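Local coordinates for PTS system, IIA component (Streptococcus pneumoniae serotype 4, PDB 5T3U), which probably serves as the cytoplasmic IIA phosphocarrier of a sugar phosphotransferase system linked to fucose utilization, relaying phosphoryl groups toward its partner IIB protein, at residues 21-26 with 105-110; 55-60 with 88-93; 81-86 with 96-101; 59-64 with 71-76. All coordinates share one frame; numbering follows the deposited sequence.

Interaction 1. Residues 21-26 with 105-110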
loop_
_atom_site.group_PDB
_atom_site.type_symbol
_atom_site.label_atom_id
_atom_site.label_comp_id
_atom_site.label_asym_id
_atom_site.label_seq_id
_atom_site.Cartn_x
_atom_site.Cartn_y
_atom_site.Cartn_z
ATOM N N SER A 21 4.731 6.481 5.406
ATOM C CA SER A 21 4.037 7.506 6.186
ATOM C C SER A 21 2.599 7.743 5.659
ATOM O O SER A 21 1.660 7.965 6.435
ATOM C CB SER A 21 4.832 8.828 6.216
ATOM O OG SER A 21 5.121 9.236 4.906
ATOM N N GLY A 22 2.432 7.692 4.350
ATOM C CA GLY A 22 1.105 7.853 3.765
ATOM C C GLY A 22 0.172 6.722 4.158
ATOM O O GLY A 22 -1.007 6.963 4.439
ATOM N N ALA A 23 0.685 5.497 4.184
ATOM C CA ALA A 23 -0.105 4.364 4.701
ATOM C C ALA A 23 -0.540 4.544 6.161
ATOM O O ALA A 23 -1.688 4.279 6.503
ATOM C CB ALA A 23 0.631 3.044 4.515
ATOM N N LEU A 24 0.343 5.040 7.014
ATOM C CA LEU A 24 -0.052 5.235 8.416
ATOM C C LEU A 24 -1.121 6.290 8.546
ATOM O O LEU A 24 -2.073 6.084 9.261
ATOM C CB LEU A 24 1.125 5.620 9.319
ATOM C CG LEU A 24 0.766 5.758 10.818
ATOM C CD1 LEU A 24 0.043 4.498 11.439
ATOM C CD2 LEU A 24 2.028 6.099 11.633
ATOM N N MET A 25 -0.918 7.431 7.893
ATOM C CA MET A 25 -1.870 8.551 7.884
ATOM C C MET A 25 -3.261 8.032 7.509
ATOM O O MET A 25 -4.234 8.265 8.225
ATOM C CB MET A 25 -1.403 9.604 6.860
ATOM C CG MET A 25 -2.229 10.834 6.793
ATOM S SD MET A 25 -3.732 10.680 5.749
ATOM C CE MET A 25 -4.226 12.419 5.863
ATOM N N THR A 26 -3.327 7.268 6.421
ATOM C CA THR A 26 -4.590 6.690 5.955
ATOM C C THR A 26 -5.149 5.689 6.957
ATOM O O THR A 26 -6.350 5.701 7.243
ATOM C CB THR A 26 -4.396 6.036 4.601
ATOM O OG1 THR A 26 -4.095 7.059 3.649
ATOM C CG2 THR A 26 -5.641 5.270 4.152
ATOM N N PRO A 105 -5.320 -2.806 4.165
ATOM C CA PRO A 105 -5.987 -3.807 5.030
ATOM C C PRO A 105 -5.082 -4.509 6.063
ATOM O O PRO A 105 -5.517 -4.699 7.209
ATOM C CB PRO A 105 -6.521 -4.821 4.023
ATOM C CG PRO A 105 -6.837 -3.966 2.798
ATOM C CD PRO A 105 -5.663 -3.019 2.738
ATOM N N LEU A 106 -3.862 -4.903 5.673
ATOM C CA LEU A 106 -2.888 -5.440 6.630
ATOM C C LEU A 106 -2.562 -4.443 7.745
ATOM O O LEU A 106 -2.641 -4.783 8.944
ATOM C CB LEU A 106 -1.590 -5.859 5.920
ATOM C CG LEU A 106 -0.522 -6.593 6.801
ATOM C CD1 LEU A 106 -1.050 -7.817 7.532
ATOM C CD2 LEU A 106 0.663 -6.999 5.929
ATOM N N LEU A 107 -2.203 -3.209 7.366
ATOM C CA LEU A 107 -1.793 -2.205 8.355
ATOM C C LEU A 107 -2.929 -1.921 9.338
ATOM O O LEU A 107 -2.736 -1.988 10.549
ATOM C CB LEU A 107 -1.262 -0.909 7.695
ATOM C CG LEU A 107 -0.805 0.187 8.697
ATOM C CD1 LEU A 107 0.213 -0.344 9.759
ATOM C CD2 LEU A 107 -0.254 1.439 7.966
ATOM N N VAL A 108 -4.128 -1.651 8.818
ATOM C CA VAL A 108 -5.308 -1.458 9.659
ATOM C C VAL A 108 -5.559 -2.600 10.637
ATOM O O VAL A 108 -5.810 -2.355 11.811
ATOM C CB VAL A 108 -6.589 -1.230 8.795
ATOM C CG1 VAL A 108 -7.859 -1.305 9.689
ATOM C CG2 VAL A 108 -6.492 0.112 8.096
ATOM N N GLU A 109 -5.519 -3.841 10.151
ATOM C CA GLU A 109 -5.779 -4.988 11.005
ATOM C C GLU A 109 -4.715 -5.151 12.100
ATOM O O GLU A 109 -5.035 -5.494 13.239
ATOM C CB GLU A 109 -5.816 -6.273 10.153
ATOM C CG GLU A 109 -5.896 -7.575 10.972
ATOM C CD GLU A 109 -7.056 -7.593 11.983
ATOM O OE1 GLU A 109 -8.138 -7.010 11.702
ATOM O OE2 GLU A 109 -6.884 -8.195 13.071
ATOM N N LEU A 110 -3.443 -4.975 11.733
ATOM C CA LEU A 110 -2.359 -5.065 12.721
ATOM C C LEU A 110 -2.486 -3.967 13.772
ATOM O O LEU A 110 -2.273 -4.225 14.971
ATOM C CB LEU A 110 -0.994 -5.044 12.038
ATOM C CG LEU A 110 -0.670 -6.349 11.291
ATOM C CD1 LEU A 110 0.642 -6.276 10.475
ATOM C CD2 LEU A 110 -0.683 -7.575 12.262
#
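Leu107 directs its side chain toward helix 19-31, where it reaches Ala23, and this single leucine carries most of a small helix-to-helix contact on one face of the four-stranded parallel sheet of a mannose-type IIA domain, an alpha/beta fold in which helices pack on both faces. Of its two methyls, Leu107 CD2 does the touching: it lies 3.5 Å from the carbonyl oxygen Ala23 O and 3.9 Å from Ala23 CB, so that the leucine meets both the peptide and the methyl of one residue. The extended first torsion of Leu107, CG opposite the backbone N at chi1 -180°, carries the branch out from helix 104-112 to the other helix. Its sister methyl, CD1, turns to Leu74 on strand 68-75, so the leucine fills the angle between helix 19-31 and the sheet beneath. Leu24 starts out in another direction: its CB leaves helix 19-31 away from Leu107, and its side chain lies against Val39 and Thr41 of strand 39-44. What Leu24 offers is chiefly backbone, Leu24 N standing 3.8 Å from Leu107 CD2. The alanine methyl also packs on Phe19 of the second subunit, which places this joint beside the dimer interface. The nearest CA atoms of the two segments, those of Leu24 and Leu107, are 7.6 Å apart, a spacing bridged by the one leucine branch ending in CD2.

Interaction 2. Residues 55-60 with 88-93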
loop_
_atom_site.group_PDB
_atom_site.type_symbol
_atom_site.label_atom_id
_atom_site.label_comp_id
_atom_site.label_asym_id
_atom_site.label_seq_id
_atom_site.Cartn_x
_atom_site.Cartn_y
_atom_site.Cartn_z
ATOM N N HIS A 55 21.035 2.452 10.095
ATOM C CA HIS A 55 21.037 2.551 11.541
ATOM C C HIS A 55 19.815 3.248 12.116
ATOM O O HIS A 55 19.401 2.939 13.227
ATOM C CB HIS A 55 22.379 3.023 12.130
ATOM C CG HIS A 55 22.901 4.280 11.525
ATOM N ND1 HIS A 55 22.266 5.498 11.681
ATOM C CD2 HIS A 55 24.031 4.527 10.814
ATOM C CE1 HIS A 55 22.958 6.434 11.045
ATOM N NE2 HIS A 55 24.033 5.872 10.517
ATOM N N TYR A 56 19.203 4.125 11.324
ATOM C CA TYR A 56 17.896 4.687 11.655
ATOM C C TYR A 56 16.892 3.584 11.806
ATOM O O TYR A 56 16.127 3.565 12.775
ATOM C CB TYR A 56 17.367 5.586 10.539
ATOM C CG TYR A 56 18.026 6.918 10.378
ATOM C CD1 TYR A 56 18.575 7.609 11.470
ATOM C CD2 TYR A 56 18.064 7.525 9.115
ATOM C CE1 TYR A 56 19.182 8.886 11.286
ATOM C CE2 TYR A 56 18.647 8.767 8.923
ATOM C CZ TYR A 56 19.204 9.444 10.001
ATOM O OH TYR A 56 19.765 10.679 9.757
ATOM N N PHE A 57 16.898 2.678 10.822
ATOM C CA PHE A 57 16.066 1.477 10.823
ATOM C C PHE A 57 16.271 0.609 12.067
ATOM O O PHE A 57 15.311 0.239 12.747
ATOM C CB PHE A 57 16.282 0.631 9.546
ATOM C CG PHE A 57 15.333 -0.527 9.449
ATOM C CD1 PHE A 57 14.147 -0.411 8.746
ATOM C CD2 PHE A 57 15.593 -1.711 10.115
ATOM C CE1 PHE A 57 13.230 -1.477 8.703
ATOM C CE2 PHE A 57 14.698 -2.770 10.080
ATOM C CZ PHE A 57 13.502 -2.639 9.366
ATOM N N LYS A 58 17.534 0.260 12.336
ATOM C CA LYS A 58 17.883 -0.545 13.493
ATOM C C LYS A 58 17.366 0.115 14.758
ATOM O O LYS A 58 16.741 -0.534 15.581
ATOM C CB LYS A 58 19.405 -0.777 13.559
ATOM C CG LYS A 58 19.891 -1.562 14.804
ATOM C CD LYS A 58 21.445 -1.570 14.878
ATOM C CE LYS A 58 21.984 -2.547 15.948
ATOM N NZ LYS A 58 21.399 -2.255 17.312
ATOM N N ASN A 59 17.624 1.407 14.899
ATOM C CA ASN A 59 17.158 2.193 16.046
ATOM C C ASN A 59 15.648 2.216 16.231
ATOM O O ASN A 59 15.168 2.131 17.359
ATOM C CB ASN A 59 17.702 3.641 15.954
ATOM C CG ASN A 59 19.173 3.750 16.362
ATOM O OD1 ASN A 59 19.759 2.810 16.916
ATOM N ND2 ASN A 59 19.776 4.908 16.094
ATOM N N GLN A 60 14.885 2.334 15.138
ATOM C CA GLN A 60 13.402 2.267 15.223
ATOM C C GLN A 60 12.920 0.924 15.770
ATOM O O GLN A 60 12.010 0.891 16.618
ATOM C CB GLN A 60 12.719 2.527 13.859
ATOM C CG GLN A 60 13.011 3.870 13.225
ATOM C CD GLN A 60 12.266 4.997 13.889
ATOM O OE1 GLN A 60 12.568 5.369 15.030
ATOM N NE2 GLN A 60 11.274 5.572 13.168
ATOM N N SER A 88 18.514 -8.700 7.204
ATOM C CA SER A 88 19.890 -8.914 7.620
ATOM C C SER A 88 20.075 -8.566 9.089
ATOM O O SER A 88 20.690 -9.334 9.827
ATOM C CB SER A 88 20.885 -8.186 6.713
ATOM O OG SER A 88 21.342 -9.068 5.693
ATOM N N ARG A 89 19.496 -7.436 9.514
ATOM C CA ARG A 89 19.695 -6.959 10.866
ATOM C C ARG A 89 18.990 -7.826 11.914
ATOM O O ARG A 89 19.548 -8.067 12.992
ATOM C CB ARG A 89 19.329 -5.468 10.987
ATOM C CG ARG A 89 19.527 -4.883 12.373
ATOM C CD ARG A 89 20.996 -4.983 12.836
ATOM N NE ARG A 89 21.826 -3.964 12.207
ATOM C CZ ARG A 89 23.096 -3.715 12.525
ATOM N NH1 ARG A 89 23.725 -4.443 13.461
ATOM N NH2 ARG A 89 23.745 -2.741 11.903
ATOM N N PHE A 90 17.798 -8.329 11.595
ATOM C CA PHE A 90 16.986 -9.069 12.570
ATOM C C PHE A 90 16.688 -10.511 12.194
ATOM O O PHE A 90 15.731 -11.100 12.699
ATOM C CB PHE A 90 15.702 -8.276 12.893
ATOM C CG PHE A 90 15.990 -6.903 13.489
ATOM C CD1 PHE A 90 16.443 -6.784 14.808
ATOM C CD2 PHE A 90 15.870 -5.758 12.722
ATOM C CE1 PHE A 90 16.736 -5.535 15.363
ATOM C CE2 PHE A 90 16.166 -4.498 13.257
ATOM C CZ PHE A 90 16.596 -4.391 14.586
ATOM N N LEU A 91 17.543 -11.082 11.337
ATOM C CA LEU A 91 17.357 -12.415 10.769
ATOM C C LEU A 91 16.864 -13.462 11.758
ATOM O O LEU A 91 15.879 -14.144 11.488
ATOM C CB LEU A 91 18.651 -12.918 10.108
ATOM C CG LEU A 91 18.571 -14.297 9.437
ATOM C CD1 LEU A 91 17.539 -14.308 8.282
ATOM C CD2 LEU A 91 19.948 -14.751 8.965
ATOM N N ASN A 92 17.568 -13.600 12.889
ATOM C CA ASN A 92 17.268 -14.649 13.846
ATOM C C ASN A 92 16.618 -14.130 15.128
ATOM O O ASN A 92 16.457 -14.902 16.084
ATOM C CB ASN A 92 18.524 -15.484 14.178
ATOM C CG ASN A 92 19.055 -16.281 12.977
ATOM O OD1 ASN A 92 20.267 -16.309 12.723
ATOM N ND2 ASN A 92 18.170 -16.914 12.248
ATOM N N LEU A 93 16.254 -12.841 15.171
ATOM C CA LEU A 93 15.504 -12.337 16.320
ATOM C C LEU A 93 14.019 -12.672 16.206
ATOM O O LEU A 93 13.272 -12.028 15.447
ATOM C CB LEU A 93 15.731 -10.846 16.529
ATOM C CG LEU A 93 15.183 -10.225 17.827
ATOM C CD1 LEU A 93 15.634 -10.972 19.103
ATOM C CD2 LEU A 93 15.591 -8.780 17.914
#
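Phe57, Lys58, Arg89 and Phe90 join two helices that lie on the same face of the parallel sheet in this alpha/beta IIA fold, helix 50-65 and the last part of helix 81-90; a type I turn spans Phe90 to Leu93. The aromatic part is an edge contact: Phe57 CE2 stands 3.9 Å from Phe90 CE2, close to the plane of either ring, so neither ring lies over the other's face. Phe57 is directed inward by its chi1 of -174°, and its ring also rests on Leu12 and Ala14 of the central strand 7-16. The carbonyl Lys58 O adds a second neighbour at the rim of Phe90, 4.0 Å from Phe90 CZ and in the ring plane. Toward solvent the contact becomes aliphatic on cationic. Lys58 lays its methylenes over one face of the Arg89 guanidinium, with Lys58 CD 3.5 Å above the plane and over its centre. Folding of the arginine at chi2 and chi3 brings the group there. Two acids of helix 50-65 pair with the charged ends: Lys58 NZ forms a salt bridge with Asp62, and Arg89 NH2 one with Glu54. Each positive charge thus has its own carboxylate, which probably eases the approach of like charges. The methylenes lie over the guanidinium while the ammonium is set apart, Lys58 NZ being 5.0 Å from Arg89 NH1.

Interaction 3. Residues 81-86 with 96-101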
loop_
_atom_site.group_PDB
_atom_site.type_symbol
_atom_site.label_atom_id
_atom_site.label_comp_id
_atom_site.label_asym_id
_atom_site.label_seq_id
_atom_site.Cartn_x
_atom_site.Cartn_y
_atom_site.Cartn_z
ATOM N N SER A 81 15.351 -1.967 -0.318
ATOM C CA SER A 81 16.378 -1.773 0.716
ATOM C C SER A 81 15.794 -1.883 2.140
ATOM O O SER A 81 16.424 -2.521 2.981
ATOM C CB SER A 81 17.140 -0.454 0.548
ATOM O OG SER A 81 17.867 -0.419 -0.677
ATOM N N PRO A 82 14.591 -1.298 2.411
ATOM C CA PRO A 82 14.002 -1.544 3.740
ATOM C C PRO A 82 13.902 -3.038 4.060
ATOM O O PRO A 82 14.279 -3.470 5.174
ATOM C CB PRO A 82 12.592 -0.902 3.638
ATOM C CG PRO A 82 12.798 0.224 2.627
ATOM C CD PRO A 82 13.735 -0.391 1.602
ATOM N N ASN A 83 13.422 -3.833 3.109
ATOM C CA ASN A 83 13.337 -5.269 3.381
ATOM C C ASN A 83 14.709 -5.920 3.529
ATOM O O ASN A 83 14.860 -6.790 4.368
ATOM C CB ASN A 83 12.570 -6.028 2.321
ATOM C CG ASN A 83 12.007 -7.325 2.849
ATOM O OD1 ASN A 83 12.495 -8.408 2.538
ATOM N ND2 ASN A 83 10.997 -7.222 3.676
ATOM N N ASN A 84 15.684 -5.527 2.687
ATOM C CA ASN A 84 17.034 -6.117 2.765
ATOM C C ASN A 84 17.670 -5.885 4.144
ATOM O O ASN A 84 18.239 -6.801 4.750
ATOM C CB ASN A 84 17.960 -5.553 1.683
ATOM C CG ASN A 84 17.622 -6.055 0.283
ATOM O OD1 ASN A 84 17.017 -7.123 0.093
ATOM N ND2 ASN A 84 18.034 -5.279 -0.710
ATOM N N VAL A 85 17.567 -4.646 4.612
ATOM C CA VAL A 85 18.079 -4.230 5.902
ATOM C C VAL A 85 17.378 -4.967 7.059
ATOM O O VAL A 85 18.048 -5.515 7.962
ATOM C CB VAL A 85 18.008 -2.683 6.036
ATOM C CG1 VAL A 85 18.244 -2.224 7.452
ATOM C CG2 VAL A 85 19.027 -2.012 5.112
ATOM N N ALA A 86 16.045 -5.010 7.031
ATOM C CA ALA A 86 15.286 -5.685 8.084
ATOM C C ALA A 86 15.731 -7.146 8.250
ATOM O O ALA A 86 15.952 -7.627 9.379
ATOM C CB ALA A 86 13.800 -5.625 7.796
ATOM N N VAL A 96 10.958 -10.252 16.188
ATOM C CA VAL A 96 10.750 -9.323 15.066
ATOM C C VAL A 96 10.263 -10.088 13.857
ATOM O O VAL A 96 10.979 -10.939 13.329
ATOM C CB VAL A 96 12.029 -8.554 14.694
ATOM C CG1 VAL A 96 11.816 -7.709 13.415
ATOM C CG2 VAL A 96 12.482 -7.673 15.855
ATOM N N ASP A 97 9.037 -9.783 13.432
ATOM C CA ASP A 97 8.520 -10.335 12.192
ATOM C C ASP A 97 8.629 -9.345 11.048
ATOM O O ASP A 97 8.613 -8.139 11.269
ATOM C CB ASP A 97 7.071 -10.793 12.361
ATOM C CG ASP A 97 6.978 -12.077 13.146
ATOM O OD1 ASP A 97 7.607 -13.067 12.707
ATOM O OD2 ASP A 97 6.313 -12.078 14.211
ATOM N N ILE A 98 8.739 -9.879 9.829
ATOM C CA ILE A 98 8.859 -9.049 8.623
ATOM C C ILE A 98 7.831 -9.494 7.585
ATOM O O ILE A 98 7.879 -10.632 7.119
ATOM C CB ILE A 98 10.286 -9.112 7.997
ATOM C CG1 ILE A 98 11.366 -8.798 9.064
ATOM C CG2 ILE A 98 10.360 -8.142 6.772
ATOM C CD1 ILE A 98 12.780 -9.130 8.632
ATOM N N VAL A 99 6.888 -8.609 7.247
ATOM C CA VAL A 99 5.880 -8.914 6.215
ATOM C C VAL A 99 6.044 -7.880 5.111
ATOM O O VAL A 99 5.983 -6.677 5.366
ATOM C CB VAL A 99 4.426 -8.942 6.770
ATOM C CG1 VAL A 99 3.413 -9.300 5.673
ATOM C CG2 VAL A 99 4.307 -9.956 7.899
ATOM N N THR A 100 6.299 -8.347 3.891
ATOM C CA THR A 100 6.532 -7.412 2.808
ATOM C C THR A 100 5.293 -7.259 1.896
ATOM O O THR A 100 4.325 -7.994 2.048
ATOM C CB THR A 100 7.819 -7.739 1.981
ATOM O OG1 THR A 100 8.100 -6.626 1.130
ATOM C CG2 THR A 100 7.622 -8.938 1.110
ATOM N N GLY A 101 5.326 -6.300 0.972
ATOM C CA GLY A 101 4.197 -6.114 0.043
ATOM C C GLY A 101 2.897 -5.681 0.713
ATOM O O GLY A 101 1.804 -5.938 0.177
#
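Ile98 and Thr100 of strand 96-100 meet Asn83 and Ala86 of the helix that precedes it, the return half of a beta-alpha-beta crossover running from strand 68-75 through helix 81-90 to strand 96-100. The short segments run nearly antiparallel, at 155°, with 9.9 Å between their axes. In the first shell Ile98 uses both of its branches. Its CD1 presses on the helix at Ala86, 3.7 Å from the methyl CB and 3.6 Å from the carbonyl carbon C of the same residue. Its CG2 sits 3.3 Å from Asn83 ND2, a close van der Waals approach to the amide nitrogen. This division follows from chi1 of -52°, which sets CG1 opposite the carbonyl carbon and CG2 opposite the backbone N. Asn83 reaches onward across Thr100 at about a right angle, its ND2 lying 3.6 Å from Thr100 CB. The polar ends are positioned from the next shell, by Thr75 of the adjoining strand: Asn83 ND2 and Thr100 OG1 each hydrogen-bond to Thr75 OG1. The amide nitrogen and the two hydroxyls of these buried residues are thereby joined in one hydrogen-bonded cluster near the C-terminal ends of strands 68-75 and 96-100, tying the helix start to two strands. Farther out, Val134 of the second subunit packs on Asn83 and Ile98. Val99 and Thr100 pair with an antiparallel strand of that subunit, carrying the sheet across the dimer interface. Within the polar cluster Asn83 ND2 and Thr100 OG1 stand 3.9 Å apart, linked through their shared partner, Thr75 OG1.

Interaction 4. Residues 59-64 with 71-76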
loop_
_atom_site.group_PDB
_atom_site.type_symbol
_atom_site.label_atom_id
_atom_site.label_comp_id
_atom_site.label_asym_id
_atom_site.label_seq_id
_atom_site.Cartn_x
_atom_site.Cartn_y
_atom_site.Cartn_z
ATOM N N ASN A 59 17.624 1.407 14.899
ATOM C CA ASN A 59 17.158 2.193 16.046
ATOM C C ASN A 59 15.648 2.216 16.231
ATOM O O ASN A 59 15.168 2.131 17.359
ATOM C CB ASN A 59 17.702 3.641 15.954
ATOM C CG ASN A 59 19.173 3.750 16.362
ATOM O OD1 ASN A 59 19.759 2.810 16.916
ATOM N ND2 ASN A 59 19.776 4.908 16.094
ATOM N N GLN A 60 14.885 2.334 15.138
ATOM C CA GLN A 60 13.402 2.267 15.223
ATOM C C GLN A 60 12.920 0.924 15.770
ATOM O O GLN A 60 12.010 0.891 16.618
ATOM C CB GLN A 60 12.719 2.527 13.859
ATOM C CG GLN A 60 13.011 3.870 13.225
ATOM C CD GLN A 60 12.266 4.997 13.889
ATOM O OE1 GLN A 60 12.568 5.369 15.030
ATOM N NE2 GLN A 60 11.274 5.572 13.168
ATOM N N VAL A 61 13.505 -0.180 15.300
ATOM C CA VAL A 61 13.061 -1.501 15.779
ATOM C C VAL A 61 13.449 -1.709 17.260
ATOM O O VAL A 61 12.617 -2.141 18.068
ATOM C CB VAL A 61 13.563 -2.680 14.926
ATOM C CG1 VAL A 61 13.173 -4.020 15.572
ATOM C CG2 VAL A 61 13.010 -2.634 13.497
ATOM N N ASP A 62 14.704 -1.384 17.605
ATOM C CA ASP A 62 15.204 -1.499 18.984
ATOM C C ASP A 62 14.345 -0.706 19.959
ATOM O O ASP A 62 13.937 -1.218 21.003
ATOM C CB ASP A 62 16.654 -0.990 19.079
ATOM C CG ASP A 62 17.653 -1.905 18.395
ATOM O OD1 ASP A 62 17.331 -3.085 18.130
ATOM O OD2 ASP A 62 18.796 -1.453 18.145
ATOM N N GLU A 63 14.057 0.539 19.616
ATOM C CA GLU A 63 13.245 1.381 20.489
ATOM C C GLU A 63 11.801 0.918 20.656
ATOM O O GLU A 63 11.205 1.063 21.722
ATOM C CB GLU A 63 13.326 2.841 20.057
ATOM C CG GLU A 63 14.676 3.439 20.426
ATOM C CD GLU A 63 14.988 4.720 19.681
ATOM O OE1 GLU A 63 16.180 4.902 19.343
ATOM O OE2 GLU A 63 14.063 5.533 19.432
ATOM N N LEU A 64 11.253 0.307 19.616
ATOM C CA LEU A 64 9.919 -0.246 19.696
ATOM C C LEU A 64 9.958 -1.458 20.615
ATOM O O LEU A 64 9.017 -1.689 21.366
ATOM C CB LEU A 64 9.357 -0.549 18.289
ATOM C CG LEU A 64 8.757 0.671 17.545
ATOM C CD1 LEU A 64 8.402 0.354 16.073
ATOM C CD2 LEU A 64 7.519 1.260 18.273
ATOM N N VAL A 71 7.756 -6.958 17.562
ATOM C CA VAL A 71 7.571 -5.933 16.529
ATOM C C VAL A 71 7.291 -6.610 15.168
ATOM O O VAL A 71 7.955 -7.582 14.793
ATOM C CB VAL A 71 8.782 -4.974 16.473
ATOM C CG1 VAL A 71 8.706 -4.013 15.260
ATOM C CG2 VAL A 71 8.885 -4.186 17.752
ATOM N N ILE A 72 6.284 -6.115 14.453
ATOM C CA ILE A 72 6.098 -6.458 13.050
ATOM C C ILE A 72 6.624 -5.299 12.206
ATOM O O ILE A 72 6.242 -4.150 12.385
ATOM C CB ILE A 72 4.616 -6.818 12.728
ATOM C CG1 ILE A 72 4.162 -7.966 13.641
ATOM C CG2 ILE A 72 4.428 -7.276 11.219
ATOM C CD1 ILE A 72 2.693 -8.257 13.531
ATOM N N VAL A 73 7.572 -5.622 11.337
ATOM C CA VAL A 73 8.073 -4.712 10.341
ATOM C C VAL A 73 7.280 -4.967 9.055
ATOM O O VAL A 73 7.232 -6.111 8.545
ATOM C CB VAL A 73 9.597 -4.939 10.084
ATOM C CG1 VAL A 73 10.132 -3.962 9.041
ATOM C CG2 VAL A 73 10.396 -4.803 11.383
ATOM N N LEU A 74 6.650 -3.913 8.547
ATOM C CA LEU A 74 5.986 -3.964 7.232
ATOM C C LEU A 74 6.877 -3.253 6.240
ATOM O O LEU A 74 7.291 -2.109 6.479
ATOM C CB LEU A 74 4.620 -3.290 7.283
ATOM C CG LEU A 74 3.599 -3.853 8.281
ATOM C CD1 LEU A 74 2.272 -3.080 8.128
ATOM C CD2 LEU A 74 3.397 -5.373 8.143
ATOM N N THR A 75 7.214 -3.934 5.147
ATOM C CA THR A 75 8.021 -3.294 4.109
ATOM C C THR A 75 7.277 -3.291 2.758
ATOM O O THR A 75 6.375 -4.101 2.522
ATOM C CB THR A 75 9.381 -3.975 3.938
ATOM O OG1 THR A 75 9.155 -5.292 3.446
ATOM C CG2 THR A 75 10.178 -4.015 5.304
ATOM N N ASP A 76 7.674 -2.365 1.894
ATOM C CA ASP A 76 6.929 -2.096 0.673
ATOM C C ASP A 76 6.997 -3.221 -0.353
ATOM O O ASP A 76 5.979 -3.572 -0.937
ATOM C CB ASP A 76 7.294 -0.721 0.064
ATOM C CG ASP A 76 8.814 -0.476 -0.060
ATOM O OD1 ASP A 76 9.636 -1.274 0.462
ATOM O OD2 ASP A 76 9.174 0.574 -0.664
#
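Val71 opens strand 68-75's contact with helix 50-65 by directing its side chain at Leu64 and Val61. The nearest meeting is between Val71 CG2 and Leu64 CB, 3.7 Å apart, so the leucine is touched at the base of its side chain. The same methyl, Val71 CG2, also comes within 4.3 Å of Val61 O, while Val71 CG1 looks more loosely to Val61 CG1, 4.5 Å away. One valine thus lies against two successive turns of the helix, its chi1 of 172° placing CG1 opposite the backbone N. Ile72 drops to the other face of the sheet, where it meets Leu110. Val73 returns to the helix side and, of this helical segment, touches Val61: Val73 CG2 and Val61 CG2 are 4.0 Å apart, the two side chains crossing at about a right angle. Leu74 again turns to the opposite face and packs on Leu106, Leu107 and Leu110. At Thr75 and Asp76 the segment moves beyond the helix and takes up polar work. Asp76 OD2 accepts a hydrogen bond from His16 N. The two segments run nearly antiparallel, at 153° with 9.4 Å between axes, as expected where a helix leads through a short connection into the next strand of an alpha/beta fold. Strand 68-75 lies between strands 7-16 and 96-100, with helices 50-65 and 81-90 on one face and helix 104-112 on the other, and Val61 packs among Leu12, Phe90 and Val96.

Overall arrangement
The four contacts sample both faces of one parallel sheet. Interactions 2, 3 and 4 cluster on one side, with centres 8 to 9 Å apart; 2 and 4 share helix 50-65, 2 and 3 share helix 81-90, and 3 and 4 rest on neighbouring strands. Interaction 1 lies on the other face, about 21 Å from interaction 2 between centres, yet helix 104-112 meets interaction 4 through Leu74 and interaction 3 through Val99. Along the chain, interaction 1 closes a loop that encloses the others, the segments of 2 and 3 alternate, and 4 closes before 3 opens. Interactions 1, 2 and 3 also touch the second subunit, so parts of the core packing lie against the dimer interface.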